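Local coordinates for Serine/threonine protein kinase (Mycobacterium tuberculosis, PDB 4ESQ) that probably phosphorylates serine and threonine side chains of proteins with ATP as a membrane receptor kinase, of which this chain is the extracellular sensor domain, at residues 8-13 with 90-95; 53-58 with 118-123; 145-148 with 152-155; 47-52 with 107-112. All coordinates share one frame; numbering follows the deposited sequence. Where two conformers were deposited one is given.

Interaction 1. Residues 8-13 with 90-95; sequences ERLSAL and VVAFPT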
loop_
_atom_site.group_PDB
_atom_site.type_symbol
_atom_site.label_atom_id
_atom_site.label_comp_id
_atom_site.label_asym_id
_atom_site.label_seq_id
_atom_site.Cartn_x
_atom_site.Cartn_y
_atom_site.Cartn_z
ATOM N N GLU A 8 -11.856 5.094 -15.023
ATOM C CA GLU A 8 -12.730 6.067 -14.383
ATOM C C GLU A 8 -13.498 5.495 -13.194
ATOM O O GLU A 8 -14.176 6.233 -12.473
ATOM C CB GLU A 8 -13.677 6.697 -15.413
ATOM C CG GLU A 8 -14.598 5.706 -16.086
ATOM C CD GLU A 8 -14.162 5.363 -17.495
ATOM O OE1 GLU A 8 -12.939 5.260 -17.753
ATOM O OE2 GLU A 8 -15.056 5.196 -18.345
ATOM N N ARG A 9 -13.365 4.191 -12.967
ATOM C CA ARG A 9 -14.065 3.534 -11.866
ATOM C C ARG A 9 -13.151 3.217 -10.690
ATOM O O ARG A 9 -13.593 2.616 -9.715
ATOM C CB ARG A 9 -14.746 2.251 -12.349
ATOM C CG ARG A 9 -16.050 2.494 -13.129
ATOM C CD ARG A 9 -17.197 2.925 -12.221
ATOM N NE ARG A 9 -17.564 1.858 -11.289
ATOM C CZ ARG A 9 -18.401 2.003 -10.265
ATOM N NH1 ARG A 9 -18.972 3.182 -10.019
ATOM N NH2 ARG A 9 -18.663 0.963 -9.478
ATOM N N LEU A 10 -11.887 3.629 -10.776
ATOM C CA LEU A 10 -10.925 3.307 -9.733
ATOM C C LEU A 10 -11.341 3.832 -8.358
ATOM O O LEU A 10 -11.235 3.110 -7.372
ATOM C CB LEU A 10 -9.523 3.805 -10.095
ATOM C CG LEU A 10 -8.768 3.034 -11.184
ATOM C CD1 LEU A 10 -7.405 3.691 -11.481
ATOM C CD2 LEU A 10 -8.573 1.584 -10.786
ATOM N N SER A 11 -11.838 5.066 -8.293
ATOM C CA SER A 11 -12.164 5.655 -6.991
ATOM C C SER A 11 -13.264 4.876 -6.273
ATOM O O SER A 11 -13.323 4.859 -5.034
ATOM C CB SER A 11 -12.543 7.134 -7.120
ATOM O OG SER A 11 -13.825 7.296 -7.696
ATOM N N ALA A 12 -14.125 4.226 -7.050
ATOM C CA ALA A 12 -15.224 3.440 -6.484
ATOM C C ALA A 12 -14.731 2.161 -5.809
ATOM O O ALA A 12 -15.503 1.487 -5.119
ATOM C CB ALA A 12 -16.248 3.109 -7.559
ATOM N N LEU A 13 -13.451 1.832 -5.994
ATOM C CA LEU A 13 -12.873 0.616 -5.400
ATOM C C LEU A 13 -12.270 0.830 -4.008
ATOM O O LEU A 13 -12.032 -0.133 -3.265
ATOM C CB LEU A 13 -11.805 0.022 -6.324
ATOM C CG LEU A 13 -12.223 -0.213 -7.771
ATOM C CD1 LEU A 13 -11.033 -0.710 -8.566
ATOM C CD2 LEU A 13 -13.377 -1.206 -7.854
ATOM N N VAL A 90 -5.451 1.985 -5.698
ATOM C CA VAL A 90 -5.673 1.006 -6.751
ATOM C C VAL A 90 -5.042 1.508 -8.039
ATOM O O VAL A 90 -5.075 2.704 -8.352
ATOM C CB VAL A 90 -7.157 0.714 -6.960
ATOM C CG1 VAL A 90 -7.667 -0.157 -5.817
ATOM C CG2 VAL A 90 -7.949 2.019 -7.036
ATOM N N VAL A 91 -4.461 0.587 -8.788
ATOM C CA VAL A 91 -3.707 0.958 -9.972
ATOM C C VAL A 91 -4.222 0.137 -11.145
ATOM O O VAL A 91 -4.255 -1.096 -11.073
ATOM C CB VAL A 91 -2.199 0.714 -9.777
ATOM C CG1 VAL A 91 -1.431 1.133 -11.025
ATOM C CG2 VAL A 91 -1.681 1.464 -8.532
ATOM N N ALA A 92 -4.638 0.817 -12.209
ATOM C CA ALA A 92 -5.163 0.136 -13.392
ATOM C C ALA A 92 -4.043 -0.173 -14.366
ATOM O O ALA A 92 -3.128 0.625 -14.544
ATOM C CB ALA A 92 -6.219 0.985 -14.076
ATOM N N PHE A 93 -4.138 -1.342 -14.992
ATOM C CA PHE A 93 -3.230 -1.756 -16.051
ATOM C C PHE A 93 -4.083 -2.127 -17.256
ATOM O O PHE A 93 -5.277 -2.330 -17.124
ATOM C CB PHE A 93 -2.420 -2.967 -15.600
ATOM C CG PHE A 93 -1.370 -2.642 -14.578
ATOM C CD1 PHE A 93 -1.699 -2.505 -13.238
ATOM C CD2 PHE A 93 -0.050 -2.479 -14.967
ATOM C CE1 PHE A 93 -0.723 -2.206 -12.296
ATOM C CE2 PHE A 93 0.930 -2.177 -14.035
ATOM C CZ PHE A 93 0.589 -2.039 -12.691
ATOM N N PRO A 94 -3.470 -2.205 -18.442
ATOM C CA PRO A 94 -4.259 -2.516 -19.639
ATOM C C PRO A 94 -4.858 -3.918 -19.597
ATOM O O PRO A 94 -5.953 -4.136 -20.114
ATOM C CB PRO A 94 -3.239 -2.409 -20.772
ATOM C CG PRO A 94 -2.159 -1.544 -20.234
ATOM C CD PRO A 94 -2.094 -1.804 -18.762
ATOM N N THR A 95 -4.145 -4.848 -18.970
ATOM C CA THR A 95 -4.560 -6.243 -18.913
ATOM C C THR A 95 -4.269 -6.839 -17.548
ATOM O O THR A 95 -3.448 -6.316 -16.792
ATOM C CB THR A 95 -3.784 -7.086 -19.930
ATOM O OG1 THR A 95 -2.383 -6.988 -19.647
ATOM C CG2 THR A 95 -4.042 -6.584 -21.357
#

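Interaction 2. Residues 53-58 with 118-123; sequences ALYTSQ and VTVTNK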
loop_
_atom_site.group_PDB
_atom_site.type_symbol
_atom_site.label_atom_id
_atom_site.label_comp_id
_atom_site.label_asym_id
_atom_site.label_seq_id
_atom_site.Cartn_x
_atom_site.Cartn_y
_atom_site.Cartn_z
ATOM N N ALA A 53 8.588 -1.760 -0.755
ATOM C CA ALA A 53 8.246 -2.544 0.422
ATOM C C ALA A 53 7.879 -1.636 1.591
ATOM O O ALA A 53 7.281 -2.085 2.564
ATOM C CB ALA A 53 9.389 -3.467 0.797
ATOM N N LEU A 54 8.245 -0.360 1.498
ATOM C CA LEU A 54 7.909 0.619 2.536
ATOM C C LEU A 54 6.650 1.431 2.236
ATOM O O LEU A 54 5.871 1.737 3.147
ATOM C CB LEU A 54 9.059 1.612 2.725
ATOM C CG LEU A 54 10.319 1.010 3.350
ATOM C CD1 LEU A 54 11.528 1.903 3.143
ATOM C CD2 LEU A 54 10.087 0.719 4.824
ATOM N N TYR A 55 6.483 1.816 0.975
ATOM C CA TYR A 55 5.458 2.787 0.587
ATOM C C TYR A 55 4.661 2.360 -0.645
ATOM O O TYR A 55 5.199 1.722 -1.557
ATOM C CB TYR A 55 6.113 4.133 0.267
ATOM C CG TYR A 55 7.093 4.632 1.308
ATOM C CD1 TYR A 55 6.683 4.857 2.618
ATOM C CD2 TYR A 55 8.420 4.888 0.978
ATOM C CE1 TYR A 55 7.573 5.324 3.577
ATOM C CE2 TYR A 55 9.323 5.356 1.936
ATOM C CZ TYR A 55 8.887 5.573 3.231
ATOM O OH TYR A 55 9.762 6.027 4.191
ATOM N N THR A 56 3.379 2.721 -0.676
ATOM C CA THR A 56 2.553 2.459 -1.848
ATOM C C THR A 56 2.765 3.542 -2.890
ATOM O O THR A 56 3.313 4.606 -2.590
ATOM C CB THR A 56 1.050 2.470 -1.503
ATOM O OG1 THR A 56 0.566 3.820 -1.512
ATOM C CG2 THR A 56 0.811 1.875 -0.141
ATOM N N SER A 57 2.335 3.257 -4.117
ATOM C CA SER A 57 2.226 4.276 -5.161
ATOM C C SER A 57 3.487 5.090 -5.447
ATOM O O SER A 57 3.400 6.279 -5.743
ATOM C CB SER A 57 1.093 5.254 -4.814
ATOM O OG SER A 57 -0.038 4.592 -4.265
ATOM N N GLN A 58 4.650 4.458 -5.388
ATOM C CA GLN A 58 5.894 5.187 -5.593
ATOM C C GLN A 58 6.283 5.242 -7.064
ATOM O O GLN A 58 6.320 4.215 -7.746
ATOM C CB GLN A 58 7.026 4.543 -4.786
ATOM C CG GLN A 58 6.791 4.584 -3.280
ATOM C CD GLN A 58 6.827 6.001 -2.742
ATOM O OE1 GLN A 58 7.896 6.607 -2.644
ATOM N NE2 GLN A 58 5.657 6.547 -2.417
ATOM N N VAL A 118 16.437 -1.334 7.141
ATOM C CA VAL A 118 16.893 -0.357 6.158
ATOM C C VAL A 118 16.882 1.047 6.765
ATOM O O VAL A 118 16.140 1.314 7.721
ATOM C CB VAL A 118 16.024 -0.375 4.866
ATOM C CG1 VAL A 118 16.154 -1.722 4.169
ATOM C CG2 VAL A 118 14.559 -0.064 5.184
ATOM N N THR A 119 17.732 1.922 6.231
ATOM C CA THR A 119 17.756 3.325 6.619
ATOM C C THR A 119 16.980 4.111 5.564
ATOM O O THR A 119 17.174 3.912 4.364
ATOM C CB THR A 119 19.207 3.862 6.691
ATOM O OG1 THR A 119 19.978 3.055 7.589
ATOM C CG2 THR A 119 19.231 5.289 7.183
ATOM N N VAL A 120 16.093 4.992 6.005
ATOM C CA VAL A 120 15.291 5.776 5.075
ATOM C C VAL A 120 15.503 7.257 5.332
ATOM O O VAL A 120 15.405 7.715 6.468
ATOM C CB VAL A 120 13.793 5.470 5.236
ATOM C CG1 VAL A 120 12.985 6.241 4.200
ATOM C CG2 VAL A 120 13.548 3.981 5.107
ATOM N N THR A 121 15.793 8.007 4.278
ATOM C CA THR A 121 15.994 9.441 4.429
ATOM C C THR A 121 14.943 10.189 3.631
ATOM O O THR A 121 14.728 9.919 2.448
ATOM C CB THR A 121 17.403 9.877 3.994
ATOM O OG1 THR A 121 18.381 9.135 4.733
ATOM C CG2 THR A 121 17.603 11.371 4.262
ATOM N N ASN A 122 14.281 11.125 4.298
ATOM C CA ASN A 122 13.237 11.924 3.684
ATOM C C ASN A 122 13.228 13.295 4.340
ATOM O O ASN A 122 13.228 13.403 5.570
ATOM C CB ASN A 122 11.877 11.239 3.839
ATOM C CG ASN A 122 10.792 11.879 2.979
ATOM O OD1 ASN A 122 10.756 13.098 2.805
ATOM N ND2 ASN A 122 9.903 11.052 2.439
ATOM N N LYS A 123 13.249 14.340 3.518
ATOM C CA LYS A 123 13.267 15.706 4.029
ATOM C C LYS A 123 14.364 15.900 5.069
ATOM O O LYS A 123 14.125 16.476 6.130
ATOM C CB LYS A 123 11.911 16.071 4.635
ATOM C CG LYS A 123 10.762 16.045 3.641
ATOM C CD LYS A 123 9.507 16.678 4.230
ATOM C CE LYS A 123 8.336 16.582 3.263
ATOM N NZ LYS A 123 8.646 17.209 1.944
#

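Interaction 3. Residues 145-148 with 152-155; sequences DTQE and GWEC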
loop_
_atom_site.group_PDB
_atom_site.type_symbol
_atom_site.label_atom_id
_atom_site.label_comp_id
_atom_site.label_asym_id
_atom_site.label_seq_id
_atom_site.Cartn_x
_atom_site.Cartn_y
_atom_site.Cartn_z
ATOM N N ASP A 145 6.526 -3.733 8.693
ATOM C CA ASP A 145 7.777 -3.045 8.985
ATOM C C ASP A 145 7.629 -2.232 10.260
ATOM O O ASP A 145 6.565 -1.702 10.552
ATOM C CB ASP A 145 8.225 -2.170 7.820
ATOM C CG ASP A 145 7.087 -1.441 7.178
ATOM O OD1 ASP A 145 6.240 -0.910 7.925
ATOM O OD2 ASP A 145 7.025 -1.416 5.929
ATOM N N THR A 146 8.706 -2.149 11.017
ATOM C CA THR A 146 8.647 -1.581 12.355
ATOM C C THR A 146 9.635 -0.438 12.452
ATOM O O THR A 146 10.815 -0.614 12.142
ATOM C CB THR A 146 9.007 -2.652 13.396
ATOM O OG1 THR A 146 8.114 -3.768 13.259
ATOM C CG2 THR A 146 8.932 -2.087 14.809
ATOM N N GLN A 147 9.163 0.735 12.865
ATOM C CA GLN A 147 10.043 1.893 12.969
ATOM C C GLN A 147 10.858 1.816 14.257
ATOM O O GLN A 147 10.322 1.522 15.319
ATOM C CB GLN A 147 9.259 3.211 12.919
ATOM C CG GLN A 147 10.159 4.436 13.138
ATOM C CD GLN A 147 9.481 5.773 12.857
ATOM O OE1 GLN A 147 8.269 5.912 12.984
ATOM N NE2 GLN A 147 10.276 6.763 12.467
ATOM N N GLU A 148 12.157 2.070 14.162
ATOM C CA GLU A 148 13.024 2.020 15.346
ATOM C C GLU A 148 12.527 2.914 16.495
ATOM O O GLU A 148 11.777 3.868 16.279
ATOM C CB GLU A 148 14.464 2.391 14.976
ATOM C CG GLU A 148 14.685 3.884 14.767
ATOM C CD GLU A 148 16.127 4.228 14.431
ATOM O OE1 GLU A 148 17.038 3.578 14.994
ATOM O OE2 GLU A 148 16.350 5.140 13.596
ATOM N N GLY A 152 6.977 1.815 19.101
ATOM C CA GLY A 152 6.307 0.601 18.667
ATOM C C GLY A 152 5.426 0.824 17.444
ATOM O O GLY A 152 4.605 -0.037 17.098
ATOM N N TRP A 153 5.578 1.986 16.810
ATOM C CA TRP A 153 4.870 2.311 15.563
ATOM C C TRP A 153 5.265 1.325 14.476
ATOM O O TRP A 153 6.451 1.054 14.279
ATOM C CB TRP A 153 5.204 3.745 15.119
ATOM C CG TRP A 153 4.412 4.247 13.932
ATOM C CD1 TRP A 153 4.842 4.345 12.640
ATOM C CD2 TRP A 153 3.051 4.705 13.933
ATOM N NE1 TRP A 153 3.843 4.848 11.841
ATOM C CE2 TRP A 153 2.730 5.070 12.609
ATOM C CE3 TRP A 153 2.073 4.841 14.926
ATOM C CZ2 TRP A 153 1.475 5.568 12.254
ATOM C CZ3 TRP A 153 0.832 5.340 14.574
ATOM C CH2 TRP A 153 0.542 5.693 13.249
ATOM N N GLU A 154 4.274 0.792 13.762
ATOM C CA GLU A 154 4.539 -0.187 12.714
ATOM C C GLU A 154 3.624 0.039 11.532
ATOM O O GLU A 154 2.624 0.729 11.655
ATOM C CB GLU A 154 4.324 -1.609 13.242
ATOM C CG GLU A 154 5.317 -2.037 14.302
ATOM C CD GLU A 154 5.091 -3.466 14.756
ATOM O OE1 GLU A 154 4.011 -3.743 15.327
ATOM O OE2 GLU A 154 5.990 -4.309 14.542
ATOM N N CYS A 155 3.978 -0.531 10.384
ATOM C CA CYS A 155 3.097 -0.494 9.216
ATOM C C CYS A 155 3.002 -1.883 8.633
ATOM O O CYS A 155 3.979 -2.624 8.629
ATOM C CB CYS A 155 3.630 0.454 8.145
ATOM S SG CYS A 155 3.692 2.187 8.614
HETATM O O HOH W 1 8.696 3.371 16.788
#

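Interaction 4. Residues 47-52 with 107-112; sequences LPDCQG and ADKWKN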
loop_
_atom_site.group_PDB
_atom_site.type_symbol
_atom_site.label_atom_id
_atom_site.label_comp_id
_atom_site.label_asym_id
_atom_site.label_seq_id
_atom_site.Cartn_x
_atom_site.Cartn_y
_atom_site.Cartn_z
ATOM N N LEU A 47 18.700 0.146 1.020
ATOM C CA LEU A 47 18.533 -0.831 -0.048
ATOM C C LEU A 47 17.459 -0.274 -0.990
ATOM O O LEU A 47 16.262 -0.366 -0.702
ATOM C CB LEU A 47 18.107 -2.193 0.514
ATOM C CG LEU A 47 19.065 -2.838 1.519
ATOM C CD1 LEU A 47 18.445 -4.088 2.142
ATOM C CD2 LEU A 47 20.407 -3.158 0.861
ATOM N N PRO A 48 17.881 0.321 -2.115
ATOM C CA PRO A 48 16.944 1.071 -2.965
ATOM C C PRO A 48 15.701 0.286 -3.381
ATOM O O PRO A 48 14.629 0.876 -3.502
ATOM C CB PRO A 48 17.783 1.410 -4.197
ATOM C CG PRO A 48 19.171 1.455 -3.715
ATOM C CD PRO A 48 19.266 0.411 -2.605
ATOM N N ASP A 49 15.831 -1.021 -3.593
ATOM C CA ASP A 49 14.696 -1.798 -4.078
ATOM C C ASP A 49 13.705 -2.150 -2.971
ATOM O O ASP A 49 12.715 -2.835 -3.210
ATOM C CB ASP A 49 15.165 -3.041 -4.829
ATOM C CG ASP A 49 15.607 -2.720 -6.252
ATOM O OD1 ASP A 49 15.023 -1.793 -6.858
ATOM O OD2 ASP A 49 16.538 -3.377 -6.758
ATOM N N CYS A 50 13.969 -1.670 -1.760
ATOM C CA CYS A 50 12.996 -1.806 -0.683
ATOM C C CYS A 50 12.036 -0.615 -0.613
ATOM O O CYS A 50 11.193 -0.560 0.279
ATOM C CB CYS A 50 13.695 -2.011 0.664
ATOM S SG CYS A 50 14.621 -3.558 0.719
ATOM N N GLN A 51 12.146 0.328 -1.550
ATOM C CA GLN A 51 11.245 1.490 -1.556
ATOM C C GLN A 51 9.764 1.065 -1.630
ATOM O O GLN A 51 8.914 1.587 -0.898
ATOM C CB GLN A 51 11.581 2.463 -2.700
ATOM C CG GLN A 51 10.747 3.751 -2.681
ATOM C CD GLN A 51 11.249 4.825 -3.634
ATOM O OE1 GLN A 51 12.333 4.713 -4.197
ATOM N NE2 GLN A 51 10.456 5.885 -3.810
ATOM N N GLY A 52 9.460 0.125 -2.522
ATOM C CA GLY A 52 8.096 -0.359 -2.670
ATOM C C GLY A 52 7.637 -1.168 -1.473
ATOM O O GLY A 52 6.437 -1.262 -1.193
ATOM N N ALA A 107 6.712 -9.077 -5.344
ATOM C CA ALA A 107 7.038 -10.199 -4.481
ATOM C C ALA A 107 8.548 -10.488 -4.491
ATOM O O ALA A 107 9.142 -10.731 -3.437
ATOM C CB ALA A 107 6.234 -11.431 -4.866
ATOM N N ASP A 108 9.177 -10.454 -5.670
ATOM C CA ASP A 108 10.635 -10.640 -5.733
ATOM C C ASP A 108 11.391 -9.601 -4.929
ATOM O O ASP A 108 12.340 -9.926 -4.214
ATOM C CB ASP A 108 11.181 -10.595 -7.163
ATOM C CG ASP A 108 12.710 -10.351 -7.198
ATOM O OD1 ASP A 108 13.484 -11.309 -6.964
ATOM O OD2 ASP A 108 13.149 -9.197 -7.442
ATOM N N LYS A 109 10.991 -8.344 -5.069
ATOM C CA LYS A 109 11.691 -7.279 -4.378
ATOM C C LYS A 109 11.458 -7.368 -2.875
ATOM O O LYS A 109 12.399 -7.222 -2.096
ATOM C CB LYS A 109 11.287 -5.906 -4.917
ATOM C CG LYS A 109 11.731 -5.683 -6.374
ATOM C CD LYS A 109 11.333 -4.305 -6.881
ATOM C CE LYS A 109 11.989 -4.009 -8.225
ATOM N NZ LYS A 109 11.622 -2.655 -8.743
ATOM N N TRP A 110 10.216 -7.616 -2.457
ATOM C CA TRP A 110 9.939 -7.615 -1.022
ATOM C C TRP A 110 10.681 -8.741 -0.313
ATOM O O TRP A 110 11.084 -8.599 0.846
ATOM C CB TRP A 110 8.443 -7.720 -0.726
ATOM C CG TRP A 110 7.604 -6.557 -1.159
ATOM C CD1 TRP A 110 7.948 -5.555 -2.038
ATOM C CD2 TRP A 110 6.254 -6.286 -0.749
ATOM N NE1 TRP A 110 6.889 -4.680 -2.188
ATOM C CE2 TRP A 110 5.843 -5.103 -1.406
ATOM C CE3 TRP A 110 5.365 -6.912 0.130
ATOM C CZ2 TRP A 110 4.573 -4.547 -1.222
ATOM C CZ3 TRP A 110 4.104 -6.359 0.311
ATOM C CH2 TRP A 110 3.717 -5.194 -0.368
ATOM N N LYS A 111 10.852 -9.865 -1.002
ATOM C CA LYS A 111 11.502 -11.028 -0.397
ATOM C C LYS A 111 12.978 -10.772 -0.094
ATOM O O LYS A 111 13.549 -11.399 0.797
ATOM C CB LYS A 111 11.319 -12.268 -1.267
ATOM C CG LYS A 111 9.886 -12.784 -1.218
ATOM C CD LYS A 111 9.663 -13.988 -2.116
ATOM C CE LYS A 111 8.178 -14.341 -2.161
ATOM N NZ LYS A 111 7.866 -15.320 -3.246
ATOM N N ASN A 112 13.576 -9.845 -0.838
ATOM C CA ASN A 112 14.957 -9.444 -0.605
ATOM C C ASN A 112 15.076 -8.386 0.489
ATOM O O ASN A 112 16.185 -8.043 0.917
ATOM C CB ASN A 112 15.597 -8.940 -1.901
ATOM C CG ASN A 112 15.871 -10.060 -2.889
ATOM O OD1 ASN A 112 16.230 -11.175 -2.500
ATOM N ND2 ASN A 112 15.708 -9.766 -4.173
HETATM O O HOH W 2 12.008 -0.668 -6.896
HETATM O O HOH W 3 14.572 -5.780 -2.957
#

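Interaction 1. Residues 8-13 with 90-95
In the N-terminal segment that precedes helix 17-24, Leu10 rests on Val90 and Ala92 and Leu13 on Val90, near the end of strand 84-92, an inner strand of the antiparallel sheet of this extracellular domain. The alternation of the strand sets the contact surface: Val90 and Ala92 project toward the segment, while Val91 between them points away. On the 8-13 side Leu10 carries most of the contact. With CG beside the backbone N (chi1 -73°) and the chain extended beyond it (chi2 177°), its fork reaches down onto the strand and spreads over two residues. CD1 sits 3.9 Å from Ala92 CB and 4.0 Å from Val90 O; CD2 lies 3.8 Å from Val90 CG2. Leu10 and Val90 run antiparallel past one another, which brings Val90 CG2 back as far as the Leu10 backbone, 3.5 Å from Leu10 O. The other branch of the valine serves the second leucine, Val90 CG1 lying 4.2 Å from Leu13 CB. Both leucines face the strand because one turn separates them, a turn closed by the 2.9 Å bond from Leu13 N to Leu10 O. Beyond the contact, Leu10 also touches Ala69 and Asn71 of the neighbouring strand and Leu13 touches Val165 of the strand on the other side of 84-92. A salt bridge from Arg9 to Glu194 ties the same turn to the C-terminus. No hydrogen bond joins the two segments, and all four touching residues are buried, so this attachment to the sheet rests on van der Waals and hydrophobic contact.

Interaction 2. Residues 53-58 with 118-123
Leu54, in the weakly bonded helix 51-54, and Tyr55 just after it both reach Val120 of strand 117-122, each meeting a different methyl. Leu54 approaches from one side: its CD1 passes alongside Val120 CG2 at 3.5 Å, the two side chains running in opposite directions, and meets Val118 CG2 tip to tip at 4.1 Å. Val118 and Val120 present themselves together because they sit two apart on the same strand face, with Thr119 turned away. Tyr55 comes at the strand end-on. Its OH lies 3.2 Å from Val120 CG1, a tight approach in which the methyl sits at the ring edge, near its plane, and not over a face. One face is used within the segment: Leu54 CB lies 3.7 Å above the centre of the Tyr55 ring, so the leucine backs the phenol as it points at the valine. The rotation of Val120 completes the arrangement, CG1 anti to the backbone N (chi1 -177°) and CG2 beside it, one branch for each partner. Farther along, the turn after the helix is braced by a nearly straight bond of 3.0 Å from Gln58 NE2 to Thr56 O (168° at the hydrogen). A terbium(III) ion lies about 7 Å from the Tyr55 side chain. The pattern, a short helix and its exit loop laid over alternate aliphatic residues of a strand, is that of a helix layer packed on an antiparallel sheet.

Interaction 3. Residues 145-148 with 152-155
Thr146 OG1 lies beside its backbone N (chi1 -57°), and Glu154 CG takes the same place in its own residue (chi1 -67°) before the chain extends, so the two side chains run alongside each other on one face of a beta hairpin made by strands 141-147 and 154-162. Thr146 OG1 donates to the anti lone pair of Glu154 OE2 over a short 2.5 Å. These residues form a non-hydrogen-bonded pair. The next pair, Asp145 with Cys155, is hydrogen-bonded, Asp145 N to Cys155 O and Cys155 N to Asp145 O, each 2.8 Å, and Gln147 N reaches Trp153 O at 3.1 Å, closing the ladder toward the turn. On the opposite face Asp145 is folded back (chi1 41°), which sets its OD1 only 2.9 Å from Cys155 O. Two acceptors this close would probably raise the carboxyl pKa. Cys155 is further fixed by its disulfide to Cys172 on the adjoining strand 165-173. At the turn end of the hairpin, water 1 donates to Gln147 O and weakly accepts from Gly152 N. A terbium(III) ion sits about 5 Å from the Gln147 side chain, whose OE1 lies 3.8 Å from Trp153 CD1.

Interaction 4. Residues 47-52 with 107-112
Asp49 and Lys109 bury equal areas in this contact, and Gly52 comes next. Lys109 stands on the last turns of helix 96-111, facing the 3-10 turn 48-50, and its fully extended chain runs along that turn. At its root Lys109 CB lies 3.8 Å from Asp49 O. At its end NZ is 4.0 Å from Asp49 OD1, a long salt bridge in which the two side chains cross rather than meet head on. Water makes up the difference: water 2 accepts from Lys109 NZ at 2.7 Å and donates to Asp49 OD1 at 3.2 Å, so the charges are coupled partly through solvent. A second water donates to Lys109 O at 2.7 Å and only weakly to Asp49 O, linking the two backbones beside the first bridge. Asp49 is exposed and Lys109 partly so, so the pair probably stays solvated.

Gly52 touches the helix with backbone atoms alone. Its O lies 3.6 Å from Trp110 NE1, approaching the indole obliquely and without a hydrogen bond; the same oxygen is satisfied instead by Arg157 NH2. With CG beside the backbone N (chi1 -66°), Trp110 swings its ring from the helix toward Gly52 while also touching Ile141, Val143 and Met159 of the sheet. The polar, watered end of the contact thus gives way to a buried one. The 3-10 turn and the start of helix 51-54 pack against the C-terminal part of helix 96-111, and the Cys50-Cys113 disulfide links the two parts; with Trp110 reaching the sheet, the arrangement is as in the helix layer of an alpha/beta sandwich.

Interactions 1, 2 and 3 use strands of one antiparallel sheet, and interaction 4 lies in its helix layer. Interactions 2 and 4, centres about 11 Å apart, share helix 51-54 and touch; their second segments lie on helix 96-111 and on strand 117-122, which follows it in the chain. Interaction 3 touches interaction 2 through Asp145, centres about 13 Å apart. The centre of interaction 1 is 24 to 30 Å from the other centres, though its nearest atoms are about 6 Å from interaction 2. The segments of 1, 2 and 4 alternate along the chain, and the hairpin of interaction 3 comes last. Interleaved contacts and two disulfides tie distant sequence into one compact sensor domain.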